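Local coordinates for mRNA interferase toxin YafQ (Escherichia coli, PDB 4MMG), which cleaves mRNA at lysine codons on the ribosome as the toxin of the DinJ-YafQ toxin-antitoxin pair, inhibiting translation elongation and inducing bacterial stasis, at residues K27-L39 with D64-K76. The protein carries 1 engineered substitution. Sequence-based numbering, arbitrary orientation.
Sequences KDMNKLKYLMTLL and DAHVEPDWILIYK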
ATOM      1  N   LYS A  27      12.180   2.003  -9.343  1.00 10.75           N
ATOM      2  CA  LYS A  27      11.082   1.041  -9.332  1.00 10.08           C
ATOM      3  C   LYS A  27      10.088   1.350 -10.456  1.00 12.02           C
ATOM      4  O   LYS A  27       9.959   2.502 -10.896  1.00 11.65           O
ATOM      5  CB  LYS A  27      10.361   1.040  -7.978  1.00 10.61           C
ATOM      6  CG  LYS A  27      11.257   0.759  -6.770  1.00 11.09           C
ATOM      7  CD  LYS A  27      11.986  -0.578  -6.884  1.00 10.23           C
ATOM      8  CE  LYS A  27      11.006  -1.720  -6.954  1.00 11.07           C
ATOM      9  NZ  LYS A  27      11.696  -3.042  -6.897  1.00 18.31           N
ATOM     10  N   ASP A  28       9.388   0.319 -10.913  1.00 11.43           N
ATOM     11  CA  ASP A  28       8.354   0.487 -11.934  1.00 11.26           C
ATOM     12  C   ASP A  28       7.098   1.076 -11.298  1.00 11.21           C
ATOM     13  O   ASP A  28       6.246   0.350 -10.769  1.00 11.46           O
ATOM     14  CB  ASP A  28       8.042  -0.863 -12.575  1.00 10.23           C
ATOM     15  CG  ASP A  28       7.043  -0.761 -13.706  1.00 16.37           C
ATOM     16  OD1 ASP A  28       6.451   0.320 -13.901  1.00 14.81           O
ATOM     17  OD2 ASP A  28       6.847  -1.784 -14.401  1.00 17.19           O
ATOM     18  N   MET A  29       6.971   2.398 -11.367  1.00 12.27           N
ATOM     19  CA  MET A  29       5.925   3.084 -10.623  1.00 10.02           C
ATOM     20  C   MET A  29       4.531   2.751 -11.139  1.00 11.43           C
ATOM     21  O   MET A  29       3.550   2.812 -10.387  1.00 11.39           O
ATOM     22  CB  MET A  29       6.176   4.595 -10.606  1.00 12.40           C
ATOM     23  CG  MET A  29       7.536   4.980 -10.031  1.00 12.00           C
ATOM     24  SD  MET A  29       7.844   4.311  -8.390  1.00 12.39           S
ATOM     25  CE  MET A  29       6.642   5.219  -7.413  1.00 14.80           C
ATOM     26  N   ASN A  30       4.441   2.369 -12.408  1.00 11.50           N
ATOM     27  CA  ASN A  30       3.156   1.950 -12.947  1.00 11.13           C
ATOM     28  C   ASN A  30       2.554   0.763 -12.188  1.00 11.52           C
ATOM     29  O   ASN A  30       1.336   0.669 -12.063  1.00 11.86           O
ATOM     30  CB  ASN A  30       3.252   1.644 -14.447  1.00 13.36           C
ATOM     31  CG  ASN A  30       3.297   2.902 -15.300  1.00 21.40           C
ATOM     32  OD1 ASN A  30       2.922   3.983 -14.855  1.00 22.95           O
ATOM     33  ND2 ASN A  30       3.750   2.758 -16.541  1.00 28.42           N
ATOM     34  N   LYS A  31       3.395  -0.119 -11.651  1.00 10.18           N
ATOM     35  CA  LYS A  31       2.880  -1.263 -10.899  1.00 10.13           C
ATOM     36  C   LYS A  31       2.221  -0.818  -9.596  1.00 10.71           C
ATOM     37  O   LYS A  31       1.180  -1.339  -9.195  1.00 10.53           O
ATOM     38  CB  LYS A  31       3.992  -2.272 -10.608  1.00 11.25           C
ATOM     39  CG  LYS A  31       4.569  -2.951 -11.844  1.00 12.87           C
ATOM     40  CD  LYS A  31       5.503  -4.080 -11.426  1.00 18.09           C
ATOM     41  CE  LYS A  31       6.024  -4.862 -12.616  1.00 26.64           C
ATOM     42  NZ  LYS A  31       6.788  -6.062 -12.160  1.00 28.61           N
ATOM     43  N   LEU A  32       2.824   0.161  -8.932  1.00  9.11           N
ATOM     44  CA  LEU A  32       2.248   0.670  -7.698  1.00  9.76           C
ATOM     45  C   LEU A  32       0.973   1.452  -8.005  1.00 11.82           C
ATOM     46  O   LEU A  32      -0.033   1.326  -7.299  1.00 10.38           O
ATOM     47  CB  LEU A  32       3.252   1.561  -6.969  1.00  9.42           C
ATOM     48  CG  LEU A  32       2.715   2.259  -5.720  1.00 10.43           C
ATOM     49  CD1 LEU A  32       2.327   1.237  -4.668  1.00 11.85           C
ATOM     50  CD2 LEU A  32       3.724   3.258  -5.179  1.00 11.62           C
ATOM     51  N   LYS A  33       1.014   2.252  -9.066  1.00 10.78           N
ATOM     52  CA  LYS A  33      -0.151   3.038  -9.462  1.00 10.96           C
ATOM     53  C   LYS A  33      -1.350   2.139  -9.783  1.00 10.04           C
ATOM     54  O   LYS A  33      -2.480   2.456  -9.401  1.00 12.02           O
ATOM     55  CB  LYS A  33       0.189   3.947 -10.645  1.00 12.81           C
ATOM     56  CG  LYS A  33       1.155   5.073 -10.259  1.00 19.62           C
ATOM     57  CD  LYS A  33       1.655   5.841 -11.470  1.00 25.94           C
ATOM     58  CE  LYS A  33       2.670   6.889 -11.042  1.00 32.77           C
ATOM     59  NZ  LYS A  33       3.260   7.627 -12.190  1.00 41.05           N
ATOM     60  N   TYR A  34      -1.106   1.012 -10.447  1.00 10.96           N
ATOM     61  CA  TYR A  34      -2.207   0.124 -10.811  1.00  9.96           C
ATOM     62  C   TYR A  34      -2.896  -0.428  -9.565  1.00 10.17           C
ATOM     63  O   TYR A  34      -4.125  -0.437  -9.467  1.00 10.78           O
ATOM     64  CB  TYR A  34      -1.728  -0.999 -11.732  1.00 11.44           C
ATOM     65  CG  TYR A  34      -2.869  -1.767 -12.348  1.00 15.46           C
ATOM     66  CD1 TYR A  34      -3.589  -1.228 -13.401  1.00 17.92           C
ATOM     67  CD2 TYR A  34      -3.246  -3.014 -11.858  1.00 12.42           C
ATOM     68  CE1 TYR A  34      -4.646  -1.910 -13.971  1.00 19.53           C
ATOM     69  CE2 TYR A  34      -4.309  -3.712 -12.424  1.00 12.79           C
ATOM     70  CZ  TYR A  34      -5.003  -3.146 -13.482  1.00 18.64           C
ATOM     71  OH  TYR A  34      -6.064  -3.799 -14.069  1.00 18.93           O
ATOM     72  N   LEU A  35      -2.090  -0.863  -8.603  1.00  8.51           N
ATOM     73  CA  LEU A  35      -2.607  -1.363  -7.340  1.00  8.32           C
ATOM     74  C   LEU A  35      -3.380  -0.283  -6.592  1.00  9.16           C
ATOM     75  O   LEU A  35      -4.485  -0.522  -6.094  1.00  9.32           O
ATOM     76  CB  LEU A  35      -1.458  -1.883  -6.485  1.00  8.88           C
ATOM     77  CG  LEU A  35      -1.784  -2.256  -5.042  1.00  8.49           C
ATOM     78  CD1 LEU A  35      -2.877  -3.304  -4.967  1.00 10.03           C
ATOM     79  CD2 LEU A  35      -0.511  -2.771  -4.384  1.00  9.27           C
ATOM     80  N   MET A  36      -2.792   0.909  -6.501  1.00  9.71           N
ATOM     81  CA  MET A  36      -3.470   2.020  -5.842  1.00  9.73           C
ATOM     82  C   MET A  36      -4.817   2.329  -6.486  1.00 10.46           C
ATOM     83  O   MET A  36      -5.791   2.602  -5.785  1.00 10.45           O
ATOM     84  CB  MET A  36      -2.595   3.270  -5.844  1.00 10.29           C
ATOM     85  CG  MET A  36      -1.332   3.148  -5.010  1.00 10.21           C
ATOM     86  SD  MET A  36      -0.306   4.631  -5.146  1.00 15.49           S
ATOM     87  CE  MET A  36      -1.321   5.810  -4.314  1.00 15.46           C
ATOM     88  N   THR A  37      -4.873   2.276  -7.811  1.00 11.12           N
ATOM     89  CA  THR A  37      -6.119   2.567  -8.520  1.00 10.91           C
ATOM     90  C   THR A  37      -7.208   1.536  -8.196  1.00 10.92           C
ATOM     91  O   THR A  37      -8.380   1.890  -8.019  1.00 11.53           O
ATOM     92  CB  THR A  37      -5.883   2.713 -10.023  1.00 14.87           C
ATOM     93  OG1 THR A  37      -4.983   3.809 -10.251  1.00 19.85           O
ATOM     94  CG2 THR A  37      -7.189   2.972 -10.749  1.00 15.39           C
ATOM     95  N   LEU A  38      -6.830   0.265  -8.093  1.00  9.53           N
ATOM     96  CA  LEU A  38      -7.804  -0.761  -7.718  1.00 10.71           C
ATOM     97  C   LEU A  38      -8.403  -0.471  -6.346  1.00  9.10           C
ATOM     98  O   LEU A  38      -9.614  -0.556  -6.154  1.00  9.56           O
ATOM     99  CB  LEU A  38      -7.154  -2.146  -7.730  1.00  9.70           C
ATOM    100  CG  LEU A  38      -6.710  -2.676  -9.097  1.00  9.85           C
ATOM    101  CD1 LEU A  38      -6.024  -4.028  -8.923  1.00 11.37           C
ATOM    102  CD2 LEU A  38      -7.883  -2.790 -10.075  1.00 10.35           C
ATOM    103  N   LEU A  39      -7.553  -0.086  -5.399  1.00  8.46           N
ATOM    104  CA  LEU A  39      -8.014   0.258  -4.060  1.00  8.80           C
ATOM    105  C   LEU A  39      -8.901   1.510  -4.063  1.00 10.02           C
ATOM    106  O   LEU A  39      -9.980   1.514  -3.471  1.00 10.46           O
ATOM    107  CB  LEU A  39      -6.825   0.434  -3.113  1.00  8.17           C
ATOM    108  CG  LEU A  39      -6.149  -0.891  -2.765  1.00  7.46           C
ATOM    109  CD1 LEU A  39      -4.717  -0.668  -2.334  1.00  9.72           C
ATOM    110  CD2 LEU A  39      -6.930  -1.585  -1.660  1.00  9.46           C
ATOM    111  N   ASP A  64      -1.232  -5.539   3.986  1.00  9.41           N
ATOM    112  CA  ASP A  64       0.030  -5.709   3.275  1.00 11.34           C
ATOM    113  C   ASP A  64      -0.297  -6.299   1.907  1.00 12.35           C
ATOM    114  O   ASP A  64      -0.834  -7.412   1.826  1.00 13.65           O
ATOM    115  CB  ASP A  64       0.893  -6.710   4.073  1.00 15.75           C
ATOM    116  CG  ASP A  64       2.252  -7.005   3.446  1.00 16.46           C
ATOM    117  OD1 ASP A  64       2.400  -7.110   2.210  1.00 14.18           O
ATOM    118  OD2 ASP A  64       3.203  -7.209   4.233  1.00 15.87           O
ATOM    119  N   ALA A  65       0.002  -5.564   0.835  1.00  8.44           N
ATOM    120  CA  ALA A  65      -0.072  -6.129  -0.517  1.00  9.38           C
ATOM    121  C   ALA A  65       1.306  -6.086  -1.161  1.00 10.67           C
ATOM    122  O   ALA A  65       2.045  -5.114  -0.985  1.00 10.44           O
ATOM    123  CB  ALA A  65      -1.077  -5.366  -1.372  1.00  9.94           C
ATOM    124  N   HIS A  66       1.660  -7.130  -1.904  1.00  9.31           N
ATOM    125  CA  HIS A  66       2.952  -7.162  -2.577  1.00  9.71           C
ATOM    126  C   HIS A  66       2.833  -6.611  -3.989  1.00  9.51           C
ATOM    127  O   HIS A  66       2.118  -7.180  -4.822  1.00 10.65           O
ATOM    128  CB  HIS A  66       3.492  -8.594  -2.643  1.00 10.28           C
ATOM    129  CG  HIS A  66       4.242  -9.026  -1.420  1.00 10.50           C
ATOM    130  ND1 HIS A  66       3.622  -9.291  -0.216  1.00 12.21           N
ATOM    131  CD2 HIS A  66       5.562  -9.265  -1.225  1.00 13.75           C
ATOM    132  CE1 HIS A  66       4.527  -9.677   0.665  1.00 16.63           C
ATOM    133  NE2 HIS A  66       5.712  -9.663   0.082  1.00 17.34           N
ATOM    134  N   VAL A  67       3.505  -5.493  -4.258  1.00  8.86           N
ATOM    135  CA  VAL A  67       3.625  -5.001  -5.628  1.00  8.76           C
ATOM    136  C   VAL A  67       4.579  -5.921  -6.399  1.00 11.02           C
ATOM    137  O   VAL A  67       4.354  -6.233  -7.571  1.00 12.02           O
ATOM    138  CB  VAL A  67       4.128  -3.537  -5.652  1.00  9.45           C
ATOM    139  CG1 VAL A  67       4.089  -2.983  -7.082  1.00 11.01           C
ATOM    140  CG2 VAL A  67       3.302  -2.674  -4.705  1.00 12.23           C
ATOM    141  N   GLU A  68       5.646  -6.334  -5.722  1.00 10.06           N
ATOM    142  CA  GLU A  68       6.665  -7.252  -6.249  1.00 11.62           C
ATOM    143  C   GLU A  68       7.140  -8.079  -5.052  1.00 11.80           C
ATOM    144  O   GLU A  68       6.756  -7.785  -3.924  1.00 10.89           O
ATOM    145  CB  GLU A  68       7.832  -6.458  -6.839  1.00 11.53           C
ATOM    146  CG  GLU A  68       7.443  -5.589  -8.014  1.00 11.33           C
ATOM    147  CD  GLU A  68       8.573  -4.710  -8.504  1.00 12.70           C
ATOM    148  OE1 GLU A  68       9.666  -4.710  -7.882  1.00 11.94           O
ATOM    149  OE2 GLU A  68       8.357  -4.015  -9.521  1.00 12.04           O
ATOM    150  N   PRO A  69       7.973  -9.117  -5.276  1.00 12.16           N
ATOM    151  CA  PRO A  69       8.338  -9.934  -4.110  1.00 11.88           C
ATOM    152  C   PRO A  69       8.980  -9.156  -2.955  1.00 12.27           C
ATOM    153  O   PRO A  69       8.772  -9.523  -1.797  1.00 11.96           O
ATOM    154  CB  PRO A  69       9.327 -10.940  -4.698  1.00 12.43           C
ATOM    155  CG  PRO A  69       8.836 -11.131  -6.090  1.00 13.32           C
ATOM    156  CD  PRO A  69       8.411  -9.748  -6.536  1.00 13.74           C
ATOM    157  N   ASP A  70       9.730  -8.101  -3.254  1.00 10.74           N
ATOM    158  CA  ASP A  70      10.290  -7.265  -2.188  1.00  9.62           C
ATOM    159  C   ASP A  70       9.896  -5.802  -2.354  1.00  9.68           C
ATOM    160  O   ASP A  70      10.688  -4.895  -2.090  1.00 10.27           O
ATOM    161  CB  ASP A  70      11.814  -7.420  -2.104  1.00 11.12           C
ATOM    162  CG  ASP A  70      12.401  -6.832  -0.821  1.00 13.62           C
ATOM    163  OD1 ASP A  70      11.726  -6.880   0.238  1.00 13.27           O
ATOM    164  OD2 ASP A  70      13.543  -6.316  -0.867  1.00 14.76           O
ATOM    165  N   TRP A  71       8.657  -5.574  -2.778  1.00  8.50           N
ATOM    166  CA  TRP A  71       8.094  -4.230  -2.789  1.00  9.92           C
ATOM    167  C   TRP A  71       6.682  -4.334  -2.251  1.00  8.73           C
ATOM    168  O   TRP A  71       5.800  -4.906  -2.900  1.00  8.18           O
ATOM    169  CB  TRP A  71       8.080  -3.663  -4.203  1.00  8.60           C
ATOM    170  CG  TRP A  71       7.620  -2.226  -4.306  1.00  8.83           C
ATOM    171  CD1 TRP A  71       7.347  -1.365  -3.279  1.00  9.86           C
ATOM    172  CD2 TRP A  71       7.402  -1.487  -5.516  1.00  7.80           C
ATOM    173  NE1 TRP A  71       6.977  -0.130  -3.779  1.00  9.70           N
ATOM    174  CE2 TRP A  71       7.002  -0.183  -5.148  1.00  9.00           C
ATOM    175  CE3 TRP A  71       7.510  -1.801  -6.875  1.00 10.92           C
ATOM    176  CZ2 TRP A  71       6.702   0.798  -6.093  1.00 10.00           C
ATOM    177  CZ3 TRP A  71       7.208  -0.823  -7.815  1.00  9.69           C
ATOM    178  CH2 TRP A  71       6.813   0.461  -7.419  1.00  9.19           C
ATOM    179  N   ILE A  72       6.489  -3.790  -1.053  1.00  8.79           N
ATOM    180  CA  ILE A  72       5.255  -3.910  -0.286  1.00  8.58           C
ATOM    181  C   ILE A  72       4.532  -2.578  -0.246  1.00  8.25           C
ATOM    182  O   ILE A  72       5.178  -1.525  -0.182  1.00  9.34           O
ATOM    183  CB  ILE A  72       5.586  -4.255   1.175  1.00 11.90           C
ATOM    184  CG1 ILE A  72       6.495  -5.466   1.251  1.00 22.22           C
ATOM    185  CG2 ILE A  72       4.307  -4.466   2.001  1.00 11.74           C
ATOM    186  CD1 ILE A  72       5.802  -6.668   0.859  1.00 20.15           C
ATOM    187  N   LEU A  73       3.203  -2.633  -0.265  1.00  8.60           N
ATOM    188  CA  LEU A  73       2.358  -1.495   0.074  1.00  7.73           C
ATOM    189  C   LEU A  73       1.641  -1.806   1.381  1.00  8.52           C
ATOM    190  O   LEU A  73       0.966  -2.836   1.483  1.00 10.29           O
ATOM    191  CB  LEU A  73       1.324  -1.244  -1.019  1.00  9.96           C
ATOM    192  CG  LEU A  73       0.236  -0.233  -0.631  1.00  8.71           C
ATOM    193  CD1 LEU A  73       0.827   1.153  -0.511  1.00  9.99           C
ATOM    194  CD2 LEU A  73      -0.932  -0.228  -1.615  1.00 10.74           C
ATOM    195  N   ILE A  74       1.802  -0.934   2.378  1.00  7.73           N
ATOM    196  CA  ILE A  74       1.037  -1.014   3.616  1.00  8.69           C
ATOM    197  C   ILE A  74      -0.042   0.067   3.556  1.00 10.04           C
ATOM    198  O   ILE A  74       0.241   1.253   3.312  1.00  9.18           O
ATOM    199  CB  ILE A  74       1.905  -0.803   4.873  1.00  8.72           C
ATOM    200  CG1 ILE A  74       2.910  -1.943   5.032  1.00  9.48           C
ATOM    201  CG2 ILE A  74       1.025  -0.712   6.110  1.00  9.49           C
ATOM    202  CD1 ILE A  74       3.888  -1.732   6.186  1.00 10.52           C
ATOM    203  N   TYR A  75      -1.285  -0.347   3.751  1.00  7.91           N
ATOM    204  CA  TYR A  75      -2.418   0.568   3.672  1.00  8.92           C
ATOM    205  C   TYR A  75      -3.477   0.184   4.711  1.00 10.38           C
ATOM    206  O   TYR A  75      -3.471  -0.930   5.243  1.00 10.86           O
ATOM    207  CB  TYR A  75      -3.010   0.575   2.249  1.00  9.95           C
ATOM    208  CG  TYR A  75      -3.678  -0.729   1.889  1.00 10.18           C
ATOM    209  CD1 TYR A  75      -2.935  -1.818   1.460  1.00  9.88           C
ATOM    210  CD2 TYR A  75      -5.053  -0.875   2.015  1.00  9.95           C
ATOM    211  CE1 TYR A  75      -3.545  -3.026   1.150  1.00  8.88           C
ATOM    212  CE2 TYR A  75      -5.672  -2.063   1.718  1.00  9.10           C
ATOM    213  CZ  TYR A  75      -4.917  -3.137   1.292  1.00  9.24           C
ATOM    214  OH  TYR A  75      -5.557  -4.317   1.000  1.00 10.54           O
ATOM    215  N   LYS A  76      -4.390   1.105   5.000  1.00  9.81           N
ATOM    216  CA  LYS A  76      -5.516   0.807   5.873  1.00  9.76           C
ATOM    217  C   LYS A  76      -6.793   0.981   5.074  1.00 10.99           C
ATOM    218  O   LYS A  76      -6.906   1.919   4.284  1.00 11.37           O
ATOM    219  CB  LYS A  76      -5.516   1.719   7.105  1.00 10.66           C
ATOM    220  CG  LYS A  76      -6.780   1.584   7.959  1.00 13.04           C
ATOM    221  CD  LYS A  76      -6.686   2.398   9.238  1.00 14.79           C
ATOM    222  CE  LYS A  76      -5.777   1.736  10.251  1.00 19.22           C
ATOM    223  NZ  LYS A  76      -5.658   2.568  11.484  1.00 19.77           N
TER
HETATM  224  O   HOH W   1      11.654  -2.764  -3.620  1.00 13.28           O
HETATM  225  O   HOH W   2       9.497  -6.272 -11.513  1.00 25.77           O
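Trp71 pushes its six-membered ring under the start of helix 29-39, with Lys27 folded over one face and Val67 CG1 against the other, toward its rim. Two bends in the Lys27 chain (chi2 -58°, chi3 -61°) arch CG and CD off the ring, so that CB and, farther toward the rim, CE meet the same face. Lys27 CB makes a CH-pi contact 3.9 Å from the centroid of Trp71's six-membered ring. At the ring's edge Asp28 O approaches Trp71 CZ3 to 3.3 Å; Leu32 CB and Met29 SD come in obliquely, the latter a Met-aromatic contact.

The same bends deliver Lys27 NZ to Glu68 OE1, a 2.8 Å salt bridge on the syn side, somewhat out of the carboxylate plane. Lys31 crosses Glu68 at about a right angle; its CD rests against Glu68 OE2, and its NZ makes a long 3.7 Å salt bridge to that oxygen. A water held by Lys31 NZ also reaches OE2, weakly. Further along, Leu35 CD2 touches Ala65, Val67 and Leu73, and Leu39 CD1 stands over the centre of the Tyr75 ring, whose hydroxyl bonds to Asp52.

Val67 N and Glu68 N both bond to Trp71 O, a classic beta bulge that lets both side chains face the helix. Helix 29-40 packs on the hairpin of strands 63-66 and 71-77, the axes of 29-39 and 71-76 running 29° apart, in the helix-on-sheet core of the RelE toxin fold.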